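Local coordinates for putative gdp-fucose protein o-fucosyltransferase 1 (PDB 3ZY2) that belongs to a glycosyltransferase family of the GT-B clan and holds guanosine-5'-diphosphate in its pocket, at residues D6-C16 with L37-I47; M322-G330 with R344-A355. All coordinates share one frame; numbering follows the deposited sequence.

Contact 1: D6-C16 with L37-I47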
loop_
_atom_site.group_PDB
_atom_site.type_symbol
_atom_site.label_atom_id
_atom_site.label_comp_id
_atom_site.label_asym_id
_atom_site.label_seq_id
_atom_site.Cartn_x
_atom_site.Cartn_y
_atom_site.Cartn_z
ATOM N N ASP A 6 -3.998 -16.683 24.693
ATOM C CA ASP A 6 -2.832 -15.817 24.850
ATOM C C ASP A 6 -3.247 -14.405 25.303
ATOM O O ASP A 6 -3.910 -13.674 24.560
ATOM C CB ASP A 6 -2.039 -15.774 23.529
ATOM C CG ASP A 6 -0.702 -15.038 23.646
ATOM O OD1 ASP A 6 -0.442 -14.343 24.662
ATOM O OD2 ASP A 6 0.101 -15.148 22.693
ATOM N N PRO A 7 -2.853 -14.019 26.538
ATOM C CA PRO A 7 -3.187 -12.687 27.051
ATOM C C PRO A 7 -2.653 -11.551 26.185
ATOM O O PRO A 7 -3.220 -10.457 26.206
ATOM C CB PRO A 7 -2.516 -12.636 28.431
ATOM C CG PRO A 7 -1.652 -13.839 28.535
ATOM C CD PRO A 7 -2.058 -14.821 27.487
ATOM N N ASN A 8 -1.567 -11.806 25.452
ATOM C CA ASN A 8 -1.004 -10.808 24.536
ATOM C C ASN A 8 -1.776 -10.679 23.227
ATOM O O ASN A 8 -1.598 -9.717 22.492
ATOM C CB ASN A 8 0.459 -11.117 24.207
ATOM C CG ASN A 8 1.400 -10.886 25.384
ATOM O OD1 ASN A 8 2.599 -11.145 25.276
ATOM N ND2 ASN A 8 0.868 -10.398 26.509
ATOM N N GLY A 9 -2.614 -11.663 22.928
ATOM C CA GLY A 9 -3.427 -11.593 21.724
ATOM C C GLY A 9 -2.844 -12.336 20.538
ATOM O O GLY A 9 -1.879 -13.118 20.674
ATOM N N TYR A 10 -3.444 -12.077 19.382
ATOM C CA TYR A 10 -3.196 -12.847 18.151
ATOM C C TYR A 10 -2.920 -11.972 16.945
ATOM O O TYR A 10 -3.300 -10.797 16.895
ATOM C CB TYR A 10 -4.408 -13.744 17.830
ATOM C CG TYR A 10 -4.644 -14.752 18.910
ATOM C CD1 TYR A 10 -5.373 -14.409 20.066
ATOM C CD2 TYR A 10 -4.110 -16.038 18.821
ATOM C CE1 TYR A 10 -5.564 -15.329 21.082
ATOM C CE2 TYR A 10 -4.300 -16.953 19.837
ATOM C CZ TYR A 10 -5.026 -16.593 20.960
ATOM O OH TYR A 10 -5.193 -17.535 21.941
ATOM N N ILE A 11 -2.263 -12.572 15.957
ATOM C CA ILE A 11 -2.133 -11.996 14.626
ATOM C C ILE A 11 -2.710 -12.992 13.641
ATOM O O ILE A 11 -2.385 -14.175 13.717
ATOM C CB ILE A 11 -0.653 -11.720 14.263
ATOM C CG1 ILE A 11 -0.087 -10.580 15.100
ATOM C CG2 ILE A 11 -0.481 -11.402 12.770
ATOM C CD1 ILE A 11 1.433 -10.626 15.189
ATOM N N VAL A 12 -3.535 -12.511 12.722
ATOM C CA VAL A 12 -4.064 -13.348 11.625
ATOM C C VAL A 12 -3.898 -12.563 10.336
ATOM O O VAL A 12 -4.007 -11.324 10.337
ATOM C CB VAL A 12 -5.542 -13.793 11.869
ATOM C CG1 VAL A 12 -6.504 -12.595 11.971
ATOM C CG2 VAL A 12 -5.993 -14.788 10.786
ATOM N N PHE A 13 -3.573 -13.255 9.250
ATOM C CA PHE A 13 -3.313 -12.559 7.983
ATOM C C PHE A 13 -3.622 -13.438 6.797
ATOM O O PHE A 13 -3.669 -14.681 6.917
ATOM C CB PHE A 13 -1.848 -12.055 7.902
ATOM C CG PHE A 13 -0.858 -13.131 7.524
ATOM C CD1 PHE A 13 -0.477 -14.100 8.447
ATOM C CD2 PHE A 13 -0.335 -13.170 6.220
ATOM C CE1 PHE A 13 0.421 -15.118 8.079
ATOM C CE2 PHE A 13 0.563 -14.195 5.837
ATOM C CZ PHE A 13 0.933 -15.153 6.774
ATOM N N CYS A 14 -3.821 -12.775 5.662
ATOM C CA CYS A 14 -3.922 -13.428 4.363
ATOM C C CYS A 14 -2.587 -13.352 3.631
ATOM O O CYS A 14 -2.063 -12.238 3.457
ATOM C CB CYS A 14 -4.975 -12.757 3.488
ATOM S SG CYS A 14 -5.118 -13.620 1.900
ATOM N N PRO A 15 -2.060 -14.511 3.166
ATOM C CA PRO A 15 -0.917 -14.470 2.261
ATOM C C PRO A 15 -1.481 -14.182 0.877
ATOM O O PRO A 15 -1.570 -15.068 0.022
ATOM C CB PRO A 15 -0.330 -15.888 2.343
ATOM C CG PRO A 15 -1.445 -16.757 2.782
ATOM C CD PRO A 15 -2.554 -15.891 3.372
ATOM N N CYS A 16 -1.880 -12.933 0.685
ATOM C CA CYS A 16 -2.785 -12.587 -0.405
ATOM C C CYS A 16 -2.078 -12.087 -1.648
ATOM O O CYS A 16 -2.721 -11.568 -2.558
ATOM C CB CYS A 16 -3.808 -11.548 0.083
ATOM S SG CYS A 16 -5.449 -12.204 0.530
ATOM N N LEU A 37 6.490 -9.070 18.147
ATOM C CA LEU A 37 5.342 -8.472 18.841
ATOM C C LEU A 37 4.862 -9.257 20.067
ATOM O O LEU A 37 4.019 -8.765 20.838
ATOM C CB LEU A 37 4.158 -8.244 17.898
ATOM C CG LEU A 37 4.108 -6.987 17.036
ATOM C CD1 LEU A 37 2.690 -6.737 16.524
ATOM C CD2 LEU A 37 4.620 -5.788 17.800
ATOM N N ASP A 38 5.399 -10.464 20.230
ATOM C CA ASP A 38 4.984 -11.412 21.264
ATOM C C ASP A 38 3.480 -11.705 21.250
ATOM O O ASP A 38 2.833 -11.789 22.289
ATOM C CB ASP A 38 5.484 -10.996 22.659
ATOM C CG ASP A 38 5.622 -12.179 23.602
ATOM O OD1 ASP A 38 5.625 -13.343 23.131
ATOM O OD2 ASP A 38 5.730 -11.943 24.830
ATOM N N ARG A 39 2.942 -11.898 20.049
ATOM C CA ARG A 39 1.572 -12.332 19.868
ATOM C C ARG A 39 1.613 -13.702 19.201
ATOM O O ARG A 39 2.527 -13.995 18.416
ATOM C CB ARG A 39 0.815 -11.369 18.954
ATOM C CG ARG A 39 0.329 -10.104 19.675
ATOM C CD ARG A 39 -0.426 -9.214 18.714
ATOM N NE ARG A 39 -0.937 -8.014 19.390
ATOM C CZ ARG A 39 -2.210 -7.813 19.724
ATOM N NH1 ARG A 39 -3.149 -8.699 19.427
ATOM N NH2 ARG A 39 -2.557 -6.683 20.323
ATOM N N THR A 40 0.618 -14.519 19.504
ATOM C CA THR A 40 0.470 -15.817 18.847
ATOM C C THR A 40 0.041 -15.613 17.399
ATOM O O THR A 40 -0.865 -14.822 17.123
ATOM C CB THR A 40 -0.563 -16.684 19.574
ATOM O OG1 THR A 40 -0.079 -16.970 20.885
ATOM C CG2 THR A 40 -0.748 -18.022 18.857
ATOM N N LEU A 41 0.712 -16.317 16.475
ATOM C CA LEU A 41 0.375 -16.247 15.058
ATOM C C LEU A 41 -0.621 -17.323 14.685
ATOM O O LEU A 41 -0.369 -18.514 14.907
ATOM C CB LEU A 41 1.621 -16.385 14.185
ATOM C CG LEU A 41 1.363 -16.281 12.678
ATOM C CD1 LEU A 41 0.801 -14.890 12.326
ATOM C CD2 LEU A 41 2.646 -16.593 11.896
ATOM N N VAL A 42 -1.746 -16.906 14.103
ATOM C CA VAL A 42 -2.670 -17.835 13.482
ATOM C C VAL A 42 -2.046 -18.294 12.167
ATOM O O VAL A 42 -1.698 -17.474 11.317
ATOM C CB VAL A 42 -4.065 -17.207 13.208
ATOM C CG1 VAL A 42 -5.022 -18.248 12.584
ATOM C CG2 VAL A 42 -4.656 -16.587 14.509
ATOM N N LEU A 43 -1.871 -19.606 12.027
ATOM C CA LEU A 43 -1.202 -20.128 10.841
ATOM C C LEU A 43 -2.111 -19.899 9.620
ATOM O O LEU A 43 -3.313 -20.198 9.653
ATOM C CB LEU A 43 -0.847 -21.602 11.048
ATOM C CG LEU A 43 0.211 -21.848 12.129
ATOM C CD1 LEU A 43 0.184 -23.311 12.580
ATOM C CD2 LEU A 43 1.600 -21.477 11.621
ATOM N N PRO A 44 -1.567 -19.311 8.533
ATOM C CA PRO A 44 -2.408 -18.944 7.402
ATOM C C PRO A 44 -2.885 -20.155 6.618
ATOM O O PRO A 44 -2.207 -21.194 6.604
ATOM C CB PRO A 44 -1.456 -18.135 6.520
ATOM C CG PRO A 44 -0.102 -18.717 6.794
ATOM C CD PRO A 44 -0.131 -19.062 8.289
ATOM N N ASN A 45 -4.042 -20.039 5.979
ATOM C CA ASN A 45 -4.339 -20.934 4.860
ATOM C C ASN A 45 -3.498 -20.463 3.695
ATOM O O ASN A 45 -3.419 -19.243 3.406
ATOM C CB ASN A 45 -5.801 -20.845 4.471
ATOM C CG ASN A 45 -6.723 -21.470 5.502
ATOM O OD1 ASN A 45 -6.378 -22.469 6.175
ATOM N ND2 ASN A 45 -7.917 -20.904 5.614
ATOM N N PHE A 46 -2.826 -21.402 3.042
ATOM C CA PHE A 46 -2.195 -21.063 1.759
ATOM C C PHE A 46 -3.208 -21.067 0.639
ATOM O O PHE A 46 -4.326 -21.507 0.831
ATOM C CB PHE A 46 -1.018 -22.010 1.482
ATOM C CG PHE A 46 0.103 -21.833 2.467
ATOM C CD1 PHE A 46 0.958 -20.736 2.327
ATOM C CD2 PHE A 46 0.290 -22.728 3.531
ATOM C CE1 PHE A 46 2.025 -20.516 3.237
ATOM C CE2 PHE A 46 1.367 -22.499 4.459
ATOM C CZ PHE A 46 2.216 -21.404 4.288
ATOM N N ILE A 47 -2.824 -20.539 -0.509
ATOM C CA ILE A 47 -3.783 -20.273 -1.559
ATOM C C ILE A 47 -3.315 -20.884 -2.863
ATOM O O ILE A 47 -2.173 -20.691 -3.271
ATOM C CB ILE A 47 -3.998 -18.752 -1.711
ATOM C CG1 ILE A 47 -4.492 -18.139 -0.386
ATOM C CG2 ILE A 47 -5.043 -18.481 -2.795
ATOM C CD1 ILE A 47 -4.674 -16.629 -0.396
HETATM O O HOH W 1 -3.165 -16.146 9.394
#
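Ile11 and Leu41 meet on one face of the parallel pair formed by strands 10-13 and 40-42, the methyl CG2 of Ile11 lying 3.7 Å from CD1 of Leu41. Ile11 also lays CG1 across the aliphatic stem of Arg39, roughly at right angles to it. Further along, the Phe13 side chain leaves the backbone with CG between N and the carbonyl carbon (chi1 80°), a torsion that brings the far end of its ring to Pro44, with Phe13 CZ 3.7 Å from CG of Pro44. The other face carries Tyr10 and Thr40, side by side and pointing the same way; helix 77-88 packs there against Tyr10 and Val42. Between the strands, Ile11 N donates to Thr40 O (2.9 Å) and Val42 N to Ile11 O (2.8 Å). Where the backbones then diverge, a water takes over, accepting from Phe13 N and donating to Val42 O. Joined through helix 20-37, the two strands form a beta-alpha-beta unit of the parallel sheet.

The polar edge lies at the start of both strands. The Arg39 chain runs extended from CG to NE, and its guanidinium slides beneath the Asn8 carbonyl, whose O sits 3.4 Å above the plane, over its centre. NH1 donates to Tyr10 O at 3.3 Å, while NH2 donates to Tyr166 O, outside the two segments. Gly9 O accepts from Thr40 N, and the Thr40 hydroxyl donates to the anti lone pair of Asp6 OD2 at 2.6 Å; OD1 of the same carboxylate accepts from Asn8 N in an Asx turn. Arg73 forms salt bridges to both Asp6 and Asp38. With the Thr40 hydroxyl and Arg73 at OD2 and Asn8 N at OD1, the Asp6 carboxylate is probably held ionised.

Contact 2: M322-G330 with R344-A355; sequences MGRADLFVG and RDHAGQSPRPSA
The Arg344 guanidinium is enclosed on both faces and along its edge: Phe328 N lies over one face toward the rim, Arg352 CB covers the opposite face 3.6 Å from the plane, and Ala325 O stands at the edge, in plane. The Phe328 ring, tilted 49° to this guanidinium, carries Gly330 N 3.7 Å above its centre and Ser354 OG at its edge, while Phe328 CB touches Arg344 CD.

A bend in the Arg344 chain at chi3 (68°) turns its head end-on to Ala325. NH1 and NH2 both donate to Ala325 O, at 2.8 and 2.9 Å, from the same face of the carbonyl. NH2 also reaches Pro353 O (2.8 Å), so a single cation ties the turn after helix 315-324 to the residue ahead of strand 354-356. Arg352, extended from CG to NE, donates from NH1 to Gly323 O (3.2 Å), which lies in its guanidinium plane. Two positive charges thus gather at carbonyls near the C-terminal end of that helix, a placement that should suit its dipole.

Alongside, Phe328 O accepts from Ala355 N and Gly330 N donates to Ala355 O (2.9 Å), joining the strands in parallel. Strand 327-330, helix 335-346 and edge strand 354-356 form a beta-alpha-beta unit of a Rossmann-like sheet, as in GT-B folds.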
loop_
_atom_site.group_PDB
_atom_site.type_symbol
_atom_site.label_atom_id
_atom_site.label_comp_id
_atom_site.label_asym_id
_atom_site.label_seq_id
_atom_site.Cartn_x
_atom_site.Cartn_y
_atom_site.Cartn_z
ATOM N N MET A 322 13.065 -32.093 -4.102
ATOM C CA MET A 322 14.233 -31.265 -4.405
ATOM C C MET A 322 15.014 -30.955 -3.140
ATOM O O MET A 322 16.243 -30.840 -3.190
ATOM C CB MET A 322 13.806 -29.985 -5.148
ATOM C CG MET A 322 13.195 -30.268 -6.541
ATOM S SD MET A 322 12.940 -28.804 -7.588
ATOM C CE MET A 322 11.413 -28.274 -6.823
ATOM N N GLY A 323 14.327 -30.807 -2.003
ATOM C CA GLY A 323 15.031 -30.541 -0.730
ATOM C C GLY A 323 15.862 -31.740 -0.292
ATOM O O GLY A 323 16.867 -31.574 0.439
ATOM N N ARG A 324 15.480 -32.938 -0.753
ATOM C CA ARG A 324 16.170 -34.197 -0.392
ATOM C C ARG A 324 17.262 -34.617 -1.366
ATOM O O ARG A 324 17.994 -35.582 -1.094
ATOM C CB ARG A 324 15.150 -35.337 -0.283
ATOM C CG ARG A 324 14.183 -35.107 0.875
ATOM C CD ARG A 324 13.108 -36.202 0.967
ATOM N NE ARG A 324 13.667 -37.400 1.560
ATOM C CZ ARG A 324 13.721 -37.659 2.871
ATOM N NH1 ARG A 324 13.226 -36.814 3.774
ATOM N NH2 ARG A 324 14.285 -38.786 3.283
ATOM N N ALA A 325 17.403 -33.884 -2.469
ATOM C CA ALA A 325 18.325 -34.252 -3.551
ATOM C C ALA A 325 19.777 -34.207 -3.116
ATOM O O ALA A 325 20.123 -33.471 -2.210
ATOM C CB ALA A 325 18.123 -33.326 -4.758
ATOM N N ASP A 326 20.627 -34.972 -3.793
ATOM C CA ASP A 326 22.064 -34.858 -3.532
ATOM C C ASP A 326 22.593 -33.530 -4.022
ATOM O O ASP A 326 23.465 -32.955 -3.371
ATOM C CB ASP A 326 22.790 -36.052 -4.135
ATOM C CG ASP A 326 22.312 -37.371 -3.529
ATOM O OD1 ASP A 326 21.253 -37.901 -3.974
ATOM O OD2 ASP A 326 22.972 -37.874 -2.573
ATOM N N LEU A 327 22.070 -33.032 -5.133
ATOM C CA LEU A 327 22.392 -31.692 -5.652
ATOM C C LEU A 327 21.121 -31.105 -6.253
ATOM O O LEU A 327 20.406 -31.804 -6.961
ATOM C CB LEU A 327 23.476 -31.745 -6.731
ATOM C CG LEU A 327 23.800 -30.385 -7.380
ATOM C CD1 LEU A 327 24.453 -29.442 -6.354
ATOM C CD2 LEU A 327 24.692 -30.550 -8.598
ATOM N N PHE A 328 20.830 -29.847 -5.935
ATOM C CA PHE A 328 19.702 -29.104 -6.487
ATOM C C PHE A 328 20.249 -28.038 -7.425
ATOM O O PHE A 328 21.171 -27.319 -7.051
ATOM C CB PHE A 328 18.932 -28.423 -5.363
ATOM C CG PHE A 328 17.913 -27.389 -5.834
ATOM C CD1 PHE A 328 16.895 -27.723 -6.731
ATOM C CD2 PHE A 328 17.967 -26.092 -5.346
ATOM C CE1 PHE A 328 15.973 -26.755 -7.118
ATOM C CE2 PHE A 328 17.033 -25.130 -5.755
ATOM C CZ PHE A 328 16.022 -25.471 -6.631
ATOM N N VAL A 329 19.702 -27.981 -8.642
ATOM C CA VAL A 329 19.966 -26.843 -9.563
ATOM C C VAL A 329 18.653 -26.107 -9.766
ATOM O O VAL A 329 17.702 -26.663 -10.332
ATOM C CB VAL A 329 20.561 -27.268 -10.930
ATOM C CG1 VAL A 329 21.040 -26.020 -11.712
ATOM C CG2 VAL A 329 21.720 -28.236 -10.745
ATOM N N GLY A 330 18.588 -24.868 -9.284
ATOM C CA GLY A 330 17.353 -24.097 -9.370
ATOM C C GLY A 330 17.389 -22.934 -10.325
ATOM O O GLY A 330 18.389 -22.734 -11.036
ATOM N N ARG A 344 17.407 -26.353 1.888
ATOM C CA ARG A 344 18.708 -27.018 1.784
ATOM C C ARG A 344 19.765 -26.319 2.618
ATOM O O ARG A 344 20.630 -26.971 3.204
ATOM C CB ARG A 344 19.137 -27.125 0.331
ATOM C CG ARG A 344 18.196 -28.048 -0.448
ATOM C CD ARG A 344 18.637 -28.157 -1.925
ATOM N NE ARG A 344 19.925 -28.872 -2.089
ATOM C CZ ARG A 344 20.057 -30.195 -2.032
ATOM N NH1 ARG A 344 18.988 -30.968 -1.825
ATOM N NH2 ARG A 344 21.262 -30.758 -2.181
ATOM N N ASP A 345 19.670 -25.002 2.716
ATOM C CA ASP A 345 20.627 -24.255 3.531
ATOM C C ASP A 345 20.419 -24.445 5.030
ATOM O O ASP A 345 21.396 -24.421 5.791
ATOM C CB ASP A 345 20.462 -22.781 3.225
ATOM C CG ASP A 345 21.112 -22.357 1.912
ATOM O OD1 ASP A 345 21.889 -23.134 1.301
ATOM O OD2 ASP A 345 20.876 -21.186 1.524
ATOM N N HIS A 346 19.162 -24.576 5.466
ATOM C CA HIS A 346 18.822 -24.365 6.884
ATOM C C HIS A 346 18.115 -25.476 7.632
ATOM O O HIS A 346 18.086 -25.430 8.860
ATOM C CB HIS A 346 17.978 -23.089 7.047
ATOM C CG HIS A 346 18.658 -21.855 6.532
ATOM N ND1 HIS A 346 19.768 -21.306 7.150
ATOM C CD2 HIS A 346 18.385 -21.067 5.466
ATOM C CE1 HIS A 346 20.153 -20.242 6.465
ATOM N NE2 HIS A 346 19.333 -20.074 5.445
ATOM N N ALA A 347 17.539 -26.455 6.933
ATOM C CA ALA A 347 16.749 -27.488 7.626
ATOM C C ALA A 347 17.622 -28.327 8.543
ATOM O O ALA A 347 17.185 -28.719 9.634
ATOM C CB ALA A 347 16.006 -28.381 6.651
ATOM N N GLY A 348 18.834 -28.590 8.082
ATOM C CA GLY A 348 19.782 -29.374 8.850
ATOM C C GLY A 348 20.833 -28.527 9.501
ATOM O O GLY A 348 20.845 -27.289 9.445
ATOM N N GLN A 349 21.760 -29.223 10.125
ATOM C CA GLN A 349 22.802 -28.584 10.839
ATOM C C GLN A 349 23.820 -27.968 9.887
ATOM O O GLN A 349 24.452 -26.975 10.221
ATOM C CB GLN A 349 23.454 -29.632 11.730
ATOM C CG GLN A 349 24.047 -29.091 12.919
ATOM C CD GLN A 349 24.680 -30.167 13.767
ATOM O OE1 GLN A 349 24.329 -30.354 14.940
ATOM N NE2 GLN A 349 25.636 -30.859 13.199
ATOM N N SER A 350 23.953 -28.572 8.703
ATOM C CA SER A 350 24.890 -28.147 7.667
ATOM C C SER A 350 24.121 -27.990 6.358
ATOM O O SER A 350 23.135 -28.684 6.161
ATOM C CB SER A 350 25.988 -29.198 7.465
ATOM O OG SER A 350 26.892 -29.199 8.548
ATOM N N PRO A 351 24.555 -27.052 5.485
ATOM C CA PRO A 351 23.804 -26.900 4.214
ATOM C C PRO A 351 24.055 -28.063 3.265
ATOM O O PRO A 351 25.144 -28.654 3.246
ATOM C CB PRO A 351 24.364 -25.613 3.606
ATOM C CG PRO A 351 25.678 -25.390 4.315
ATOM C CD PRO A 351 25.495 -25.938 5.700
ATOM N N ARG A 352 23.023 -28.391 2.500
ATOM C CA ARG A 352 23.123 -29.331 1.405
ATOM C C ARG A 352 23.369 -28.516 0.134
ATOM O O ARG A 352 22.803 -27.422 -0.013
ATOM C CB ARG A 352 21.823 -30.123 1.309
ATOM C CG ARG A 352 21.568 -31.102 2.441
ATOM C CD ARG A 352 20.208 -31.879 2.267
ATOM N NE ARG A 352 20.035 -32.853 3.347
ATOM C CZ ARG A 352 18.952 -33.589 3.592
ATOM N NH1 ARG A 352 17.864 -33.489 2.842
ATOM N NH2 ARG A 352 18.954 -34.429 4.633
ATOM N N PRO A 353 24.190 -29.030 -0.787
ATOM C CA PRO A 353 24.602 -28.183 -1.907
ATOM C C PRO A 353 23.540 -27.839 -2.938
ATOM O O PRO A 353 22.699 -28.676 -3.301
ATOM C CB PRO A 353 25.714 -28.979 -2.573
ATOM C CG PRO A 353 25.434 -30.371 -2.228
ATOM C CD PRO A 353 24.845 -30.350 -0.826
ATOM N N SER A 354 23.613 -26.605 -3.416
ATOM C CA SER A 354 22.735 -26.121 -4.450
ATOM C C SER A 354 23.524 -25.312 -5.476
ATOM O O SER A 354 24.644 -24.831 -5.197
ATOM C CB SER A 354 21.627 -25.243 -3.865
ATOM O OG SER A 354 20.903 -25.943 -2.844
ATOM N N ALA A 355 22.931 -25.192 -6.653
ATOM C CA ALA A 355 23.467 -24.379 -7.743
ATOM C C ALA A 355 22.274 -23.798 -8.468
ATOM O O ALA A 355 21.141 -24.185 -8.201
ATOM C CB ALA A 355 24.296 -25.232 -8.701
#

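In the fold
Contacts 1 and 2 join strands of the two separate parallel sheets in this GT-B-clan protein. They lie on opposite sides of the chain's centre, with their own centres 29 Å apart and nearest atoms about 16 Å apart, so they do not touch. Each belongs to a beta-alpha-beta unit whose connection contributes pocket residues for guanosine-5'-diphosphate: Arg19 to Asn22 in the first, Ser334 to Phe336 in the second. Contact 2 comes closer, the Met322 side chain being about 5 Å from the nucleotide. In contact 1 the Phe46 side chain is about 9 Å away, and its ring meets pocket residue Phe20 edge-to-face.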